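Local coordinates for putative phenazine biosynthesis PhzC/PhzF protein (Clostridium difficile, PDB 4DUN) that belongs to the PhzF family and probably acts as an isomerase, as the phenazine-biosynthesis members of that family do, at the interface of chains A and B. Coordinates in Å, arbitrary orientation; residue numbers count along the deposited sequence, not the author numbering. Chains: chain A/B, Putative phenazine biosynthesis PhzC/PhzF protein.

Contact 1: the interface of chains A and B. Residues chain A 6, 43, 255, 257-259; chain B 8, 254-255.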
loop_
_atom_site.group_PDB
_atom_site.type_symbol
_atom_site.label_atom_id
_atom_site.label_comp_id
_atom_site.label_asym_id
_atom_site.label_seq_id
_atom_site.Cartn_x
_atom_site.Cartn_y
_atom_site.Cartn_z
ATOM N N TYR A 6 6.235 -2.947 16.293
ATOM C CA TYR A 6 5.721 -2.298 15.086
ATOM C C TYR A 6 4.296 -1.814 15.328
ATOM O O TYR A 6 3.491 -2.509 15.964
ATOM C CB TYR A 6 5.806 -3.259 13.871
ATOM C CG TYR A 6 5.259 -2.636 12.606
ATOM C CD1 TYR A 6 5.878 -1.534 12.023
ATOM C CD2 TYR A 6 4.053 -3.070 12.057
ATOM C CE1 TYR A 6 5.323 -0.888 10.918
ATOM C CE2 TYR A 6 3.493 -2.437 10.950
ATOM C CZ TYR A 6 4.129 -1.341 10.389
ATOM O OH TYR A 6 3.597 -0.718 9.291
ATOM N N ASN A 43 5.397 -3.199 4.208
ATOM C CA ASN A 43 4.266 -2.514 4.822
ATOM C C ASN A 43 3.360 -1.844 3.775
ATOM O O ASN A 43 2.129 -1.853 3.922
ATOM C CB ASN A 43 4.765 -1.473 5.812
ATOM C CG ASN A 43 5.299 -2.097 7.068
ATOM O OD1 ASN A 43 4.855 -3.162 7.495
ATOM N ND2 ASN A 43 6.229 -1.405 7.725
ATOM N N MET A 255 -2.965 -0.566 14.825
ATOM C CA MET A 255 -2.475 -1.924 14.988
ATOM C C MET A 255 -1.151 -1.892 15.744
ATOM O O MET A 255 -0.324 -1.012 15.496
ATOM C CB MET A 255 -2.297 -2.536 13.561
ATOM C CG MET A 255 -2.107 -4.058 13.511
ATOM S SD MET A 255 -0.446 -4.629 13.995
ATOM C CE MET A 255 0.591 -3.643 12.873
ATOM N N GLY A 257 1.984 -4.624 16.896
ATOM C CA GLY A 257 2.529 -5.956 16.699
ATOM C C GLY A 257 4.034 -6.040 16.730
ATOM O O GLY A 257 4.707 -5.155 17.262
ATOM N N THR A 258 4.559 -7.131 16.182
ATOM C CA THR A 258 6.007 -7.354 16.126
ATOM C C THR A 258 6.409 -7.849 14.749
ATOM O O THR A 258 5.706 -8.670 14.161
ATOM C CB THR A 258 6.475 -8.351 17.201
ATOM O OG1 THR A 258 5.816 -9.597 16.999
ATOM C CG2 THR A 258 6.230 -7.861 18.625
ATOM N N ILE A 259 7.545 -7.377 14.253
ATOM C CA ILE A 259 8.118 -7.863 12.995
ATOM C C ILE A 259 9.114 -8.935 13.393
ATOM O O ILE A 259 10.004 -8.684 14.216
ATOM C CB ILE A 259 8.698 -6.733 12.117
ATOM C CG1 ILE A 259 7.540 -5.837 11.568
ATOM C CG2 ILE A 259 9.586 -7.297 11.000
ATOM C CD1 ILE A 259 7.973 -4.506 11.002
ATOM N N ILE B 8 0.622 -10.459 8.715
ATOM C CA ILE B 8 1.074 -10.148 7.357
ATOM C C ILE B 8 1.899 -11.345 6.923
ATOM O O ILE B 8 2.883 -11.675 7.582
ATOM C CB ILE B 8 1.857 -8.825 7.196
ATOM C CG1 ILE B 8 1.002 -7.612 7.617
ATOM C CG2 ILE B 8 2.343 -8.704 5.727
ATOM C CD1 ILE B 8 1.805 -6.283 7.736
ATOM N N PHE B 254 5.565 -12.277 8.223
ATOM C CA PHE B 254 6.310 -11.022 8.327
ATOM C C PHE B 254 6.023 -10.328 9.662
ATOM O O PHE B 254 6.939 -9.839 10.314
ATOM C CB PHE B 254 5.966 -10.064 7.151
ATOM C CG PHE B 254 6.441 -8.637 7.367
ATOM C CD1 PHE B 254 7.802 -8.343 7.455
ATOM C CD2 PHE B 254 5.527 -7.589 7.457
ATOM C CE1 PHE B 254 8.240 -7.020 7.625
ATOM C CE2 PHE B 254 5.966 -6.264 7.625
ATOM C CZ PHE B 254 7.317 -5.992 7.715
ATOM N N MET B 255 4.749 -10.259 10.055
ATOM C CA MET B 255 4.354 -9.475 11.213
ATOM C C MET B 255 3.130 -10.117 11.858
ATOM O O MET B 255 2.234 -10.581 11.149
ATOM C CB MET B 255 4.038 -8.027 10.718
ATOM C CG MET B 255 3.923 -6.960 11.816
ATOM S SD MET B 255 2.364 -7.010 12.757
ATOM C CE MET B 255 1.150 -6.921 11.407
#

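Contact 2: the interface of chains A and B. Residues chain A 253-256; chain B 258-260.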
loop_
_atom_site.group_PDB
_atom_site.type_symbol
_atom_site.label_atom_id
_atom_site.label_comp_id
_atom_site.label_asym_id
_atom_site.label_seq_id
_atom_site.Cartn_x
_atom_site.Cartn_y
_atom_site.Cartn_z
ATOM N N LEU A 253 -4.058 4.865 17.301
ATOM C CA LEU A 253 -3.397 3.570 17.048
ATOM C C LEU A 253 -4.344 2.654 16.296
ATOM O O LEU A 253 -5.457 2.409 16.759
ATOM C CB LEU A 253 -2.962 2.907 18.376
ATOM C CG LEU A 253 -2.283 1.529 18.262
ATOM C CD1 LEU A 253 -0.943 1.637 17.560
ATOM C CD2 LEU A 253 -2.144 0.877 19.617
ATOM N N PHE A 254 -3.889 2.104 15.158
ATOM C CA PHE A 254 -4.681 1.133 14.404
ATOM C C PHE A 254 -4.272 -0.299 14.764
ATOM O O PHE A 254 -5.127 -1.156 14.957
ATOM C CB PHE A 254 -4.531 1.353 12.871
ATOM C CG PHE A 254 -5.050 0.197 12.034
ATOM C CD1 PHE A 254 -6.404 -0.140 12.042
ATOM C CD2 PHE A 254 -4.187 -0.538 11.222
ATOM C CE1 PHE A 254 -6.887 -1.191 11.246
ATOM C CE2 PHE A 254 -4.672 -1.588 10.422
ATOM C CZ PHE A 254 -6.015 -1.910 10.447
ATOM N N MET A 255 -2.965 -0.566 14.825
ATOM C CA MET A 255 -2.475 -1.924 14.988
ATOM C C MET A 255 -1.151 -1.892 15.744
ATOM O O MET A 255 -0.324 -1.012 15.496
ATOM C CB MET A 255 -2.297 -2.536 13.561
ATOM C CG MET A 255 -2.107 -4.058 13.511
ATOM S SD MET A 255 -0.446 -4.629 13.995
ATOM C CE MET A 255 0.591 -3.643 12.873
ATOM N N GLN A 256 -0.972 -2.822 16.675
ATOM C CA GLN A 256 0.265 -2.987 17.446
ATOM C C GLN A 256 0.731 -4.437 17.285
ATOM O O GLN A 256 -0.049 -5.355 17.493
ATOM C CB GLN A 256 0.050 -2.616 18.921
ATOM C CG GLN A 256 1.188 -3.018 19.861
ATOM C CD GLN A 256 0.939 -2.635 21.305
ATOM O OE1 GLN A 256 -0.194 -2.387 21.743
ATOM N NE2 GLN A 256 2.010 -2.569 22.074
ATOM N N THR B 258 -2.204 -7.156 16.656
ATOM C CA THR B 258 -3.635 -7.038 16.955
ATOM C C THR B 258 -4.173 -5.719 16.435
ATOM O O THR B 258 -3.504 -4.692 16.552
ATOM C CB THR B 258 -3.918 -7.166 18.462
ATOM O OG1 THR B 258 -3.224 -6.133 19.155
ATOM C CG2 THR B 258 -3.529 -8.524 19.036
ATOM N N ILE B 259 -5.384 -5.738 15.893
ATOM C CA ILE B 259 -6.077 -4.520 15.468
ATOM C C ILE B 259 -6.961 -4.130 16.636
ATOM O O ILE B 259 -7.758 -4.947 17.115
ATOM C CB ILE B 259 -6.816 -4.682 14.121
ATOM C CG1 ILE B 259 -5.781 -4.834 12.959
ATOM C CG2 ILE B 259 -7.802 -3.530 13.886
ATOM C CD1 ILE B 259 -6.348 -5.353 11.660
ATOM N N LYS B 260 -6.835 -2.867 17.053
ATOM C CA LYS B 260 -7.496 -2.264 18.200
ATOM C C LYS B 260 -8.847 -1.656 17.795
ATOM O O LYS B 260 -8.950 -0.445 17.594
ATOM C CB LYS B 260 -6.564 -1.198 18.843
ATOM C CG LYS B 260 -5.047 -1.385 18.574
ATOM C CD LYS B 260 -4.385 -2.570 19.304
ATOM C CE LYS B 260 -4.015 -2.269 20.736
ATOM N NZ LYS B 260 -3.071 -3.280 21.278
HETATM O O HOH W 1 -0.585 -6.954 19.717
#

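Contact 3: the interface of chains A and B. Residues chain A 8, 10, 17, 21, 254; chain B 39, 42-43.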
loop_
_atom_site.group_PDB
_atom_site.type_symbol
_atom_site.label_atom_id
_atom_site.label_comp_id
_atom_site.label_asym_id
_atom_site.label_seq_id
_atom_site.Cartn_x
_atom_site.Cartn_y
_atom_site.Cartn_z
ATOM N N ILE A 8 0.976 0.762 13.572
ATOM C CA ILE A 8 0.349 1.516 12.484
ATOM C C ILE A 8 -0.459 2.606 13.162
ATOM O O ILE A 8 -1.338 2.301 13.965
ATOM C CB ILE A 8 -0.516 0.688 11.506
ATOM C CG1 ILE A 8 0.319 -0.402 10.803
ATOM C CG2 ILE A 8 -1.180 1.651 10.485
ATOM C CD1 ILE A 8 -0.532 -1.438 10.011
ATOM N N ASP A 10 -2.447 6.576 12.779
ATOM C CA ASP A 10 -3.048 7.636 11.952
ATOM C C ASP A 10 -2.716 8.995 12.572
ATOM O O ASP A 10 -3.139 9.263 13.697
ATOM C CB ASP A 10 -4.581 7.434 11.849
ATOM C CG ASP A 10 -4.969 6.133 11.154
ATOM O OD1 ASP A 10 -4.095 5.540 10.463
ATOM O OD2 ASP A 10 -6.116 5.685 11.337
ATOM N N PHE A 17 -8.961 5.447 10.779
ATOM C CA PHE A 17 -9.095 5.489 9.298
ATOM C C PHE A 17 -9.086 6.919 8.715
ATOM O O PHE A 17 -9.344 7.111 7.516
ATOM C CB PHE A 17 -10.350 4.746 8.815
ATOM C CG PHE A 17 -10.501 3.374 9.429
ATOM C CD1 PHE A 17 -9.482 2.430 9.323
ATOM C CD2 PHE A 17 -11.658 3.027 10.113
ATOM C CE1 PHE A 17 -9.619 1.158 9.887
ATOM C CE2 PHE A 17 -11.808 1.744 10.663
ATOM C CZ PHE A 17 -10.787 0.821 10.554
ATOM N N PRO A 21 -1.764 7.909 7.454
ATOM C CA PRO A 21 -1.253 6.693 8.116
ATOM C C PRO A 21 0.257 6.462 7.951
ATOM O O PRO A 21 0.829 6.686 6.877
ATOM C CB PRO A 21 -2.064 5.564 7.467
ATOM C CG PRO A 21 -2.342 6.069 6.079
ATOM C CD PRO A 21 -2.470 7.586 6.195
ATOM N N PHE A 254 -3.889 2.104 15.158
ATOM C CA PHE A 254 -4.681 1.133 14.404
ATOM C C PHE A 254 -4.272 -0.299 14.764
ATOM O O PHE A 254 -5.127 -1.156 14.957
ATOM C CB PHE A 254 -4.531 1.353 12.871
ATOM C CG PHE A 254 -5.050 0.197 12.034
ATOM C CD1 PHE A 254 -6.404 -0.140 12.042
ATOM C CD2 PHE A 254 -4.187 -0.538 11.222
ATOM C CE1 PHE A 254 -6.887 -1.191 11.246
ATOM C CE2 PHE A 254 -4.672 -1.588 10.422
ATOM C CZ PHE A 254 -6.015 -1.910 10.447
ATOM N N ILE B 39 -10.607 -1.601 7.059
ATOM C CA ILE B 39 -9.401 -2.302 7.533
ATOM C C ILE B 39 -8.489 -2.627 6.349
ATOM O O ILE B 39 -7.282 -2.382 6.443
ATOM C CB ILE B 39 -9.730 -3.567 8.380
ATOM C CG1 ILE B 39 -10.327 -3.137 9.747
ATOM C CG2 ILE B 39 -8.468 -4.489 8.573
ATOM C CD1 ILE B 39 -11.168 -4.262 10.462
ATOM N N GLU B 42 -6.851 0.547 5.159
ATOM C CA GLU B 42 -5.861 0.970 6.158
ATOM C C GLU B 42 -4.558 0.159 6.004
ATOM O O GLU B 42 -3.464 0.737 6.009
ATOM C CB GLU B 42 -6.440 0.843 7.583
ATOM C CG GLU B 42 -5.498 1.339 8.677
ATOM C CD GLU B 42 -5.326 2.833 8.851
ATOM O OE1 GLU B 42 -6.025 3.613 8.165
ATOM O OE2 GLU B 42 -4.509 3.217 9.719
ATOM N N ASN B 43 -4.678 -1.162 5.816
ATOM C CA ASN B 43 -3.519 -2.019 5.596
ATOM C C ASN B 43 -2.782 -1.666 4.293
ATOM O O ASN B 43 -1.543 -1.703 4.251
ATOM C CB ASN B 43 -3.949 -3.477 5.565
ATOM C CG ASN B 43 -4.296 -3.993 6.930
ATOM O OD1 ASN B 43 -3.749 -3.554 7.941
ATOM N ND2 ASN B 43 -5.174 -4.993 6.982
#

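Contact 1: the interface of chains A and B
A:Met255 and B:Met255 meet tip to tip at the two-fold centre of this interface between PhzF-family subunits, where two copies of strand 251-259 run antiparallel. Their methyl carbons, A:Met255 CE and B:Met255 CE, are 3.6 Å apart. Each chain leaves with CG anti to the backbone N (chi1 -166°), then bends at chi2 and chi3, which turns the thioether and methyl back toward the twin. The shaft of B:Met255 is gripped further in: its CG lies 3.8 Å from A:Ile259 CG1 and 3.9 Å from A:Tyr6 CD2, the tyrosine crossing it at about a right angle. The alpha-carbon of A:Gly257 lies near the sulfur. Beside this core, A:Ile259 presents two branches to the ring of B:Phe254, with CG2 3.6 Å from CE1 and CD1 3.7 Å from CZ. The side-chain amide oxygen OD1 of A:Asn43 comes to the ring edge, in its plane, 3.3 Å from B:Phe254 CE2; amide and ring planes are 61° apart. Further out, B:Ile8 CB also borders that ring at its edge. The backbone at B:Phe254 departs from extended geometry (psi -45°), and the side chains of B:Phe254 and B:Met255 consequently project from the same side of their strand.

Contact 2: the interface of chains A and B
A:Gln256 and B:Thr258 pair through their main chains, joining the two copies of strand 251-259 into an antiparallel bridge. B:Thr258 N donates to A:Gln256 O at 2.9 Å, and A:Gln256 N returns a bond to B:Thr258 O at 3.2 Å. A second bridge links A:Met255 with B:Ile259, and beyond it B:Lys260 N donates to A:Phe254 O at 3.2 Å. These backbone bonds fix the register, and the tight packing lies along them: A:Met255 CG rests 3.4 Å from the carbonyl oxygen of B:Thr258.

The polar margin is looser. The side chain of A:Gln256, anti at chi1 (168°) and extended beyond CG, stands out from one face of the strand pair, where its amide oxygen OE1 meets the side-chain amine nitrogen NZ of B:Lys260, the donor, at 3.0 Å, the two chains crossing at a slant. That lysine is poorly ordered, and the bond should be read with caution, as should the touch of its CG on A:Leu253 CD2. Water 1 lies 2.8 Å from A:Gln256 O and 2.8 Å from B:Thr258 OG1; the chi1 of 60° points this hydroxyl toward the water, which thus links the two chains. The patch occupies the last strand of each subunit, 251-259, with B:Lys260 just past its end, so in the deposited dimer the last strands of the two copies pair edge to edge.

Contact 3: the interface of chains A and B
B:Glu42 pushes its side chain from helix 33-43 into a pocket of chain A formed by A:Phe254, A:Phe17 and A:Asp10. The aromatic contact comes first: the methylene CG of B:Glu42 sits over the centre of one face of the A:Phe254 ring, 3.4 Å from the centroid, as a CH-pi contact. With CG anti to the backbone N (chi1 -177°) and a bend at chi2, the chain slides past the ring in the opposite direction, and the carboxylate ends up 66° from the ring plane. Apolar packing adds A:Phe17, whose CD1 lies 3.8 Å from B:Glu42 CB, and B:Ile39, whose CG2 lies 4.0 Å from A:Phe254 CZ.

The polar contact is between two acids. A:Asp10 and B:Glu42 approach from opposite directions with carboxylate planes 70° apart. The oxygens come close enough for a hydrogen bond if one group carried a proton, but protons are not seen and the pairing is inferred. Within chain A, the backbone N of A:Phe17 donates to A:Asp10 OD2 at 2.9 Å and helps to fix the aspartate's rotation. Its other oxygen, A:Asp10 OD1, stands 2.5 Å from B:Glu42 OE2.

Contact 1 and contact 2 have C-alpha centres about 10 Å apart and share A:Met255; contact 2 and contact 3 lie about 8 Å apart and share A:Phe254, while contact 1 and contact 3 are about 13 Å apart. Strand 251-259 runs through all of them, and helix 33-43 enters contact 1 and contact 3. Two-fold symmetry repeats each patch with the chains exchanged, giving one continuous interface. The predicted active-site A:Glu47 is about 10 Å from the centre of contact 3, so dimer formation might steady that region, although the structure alone does not prove a biological dimer.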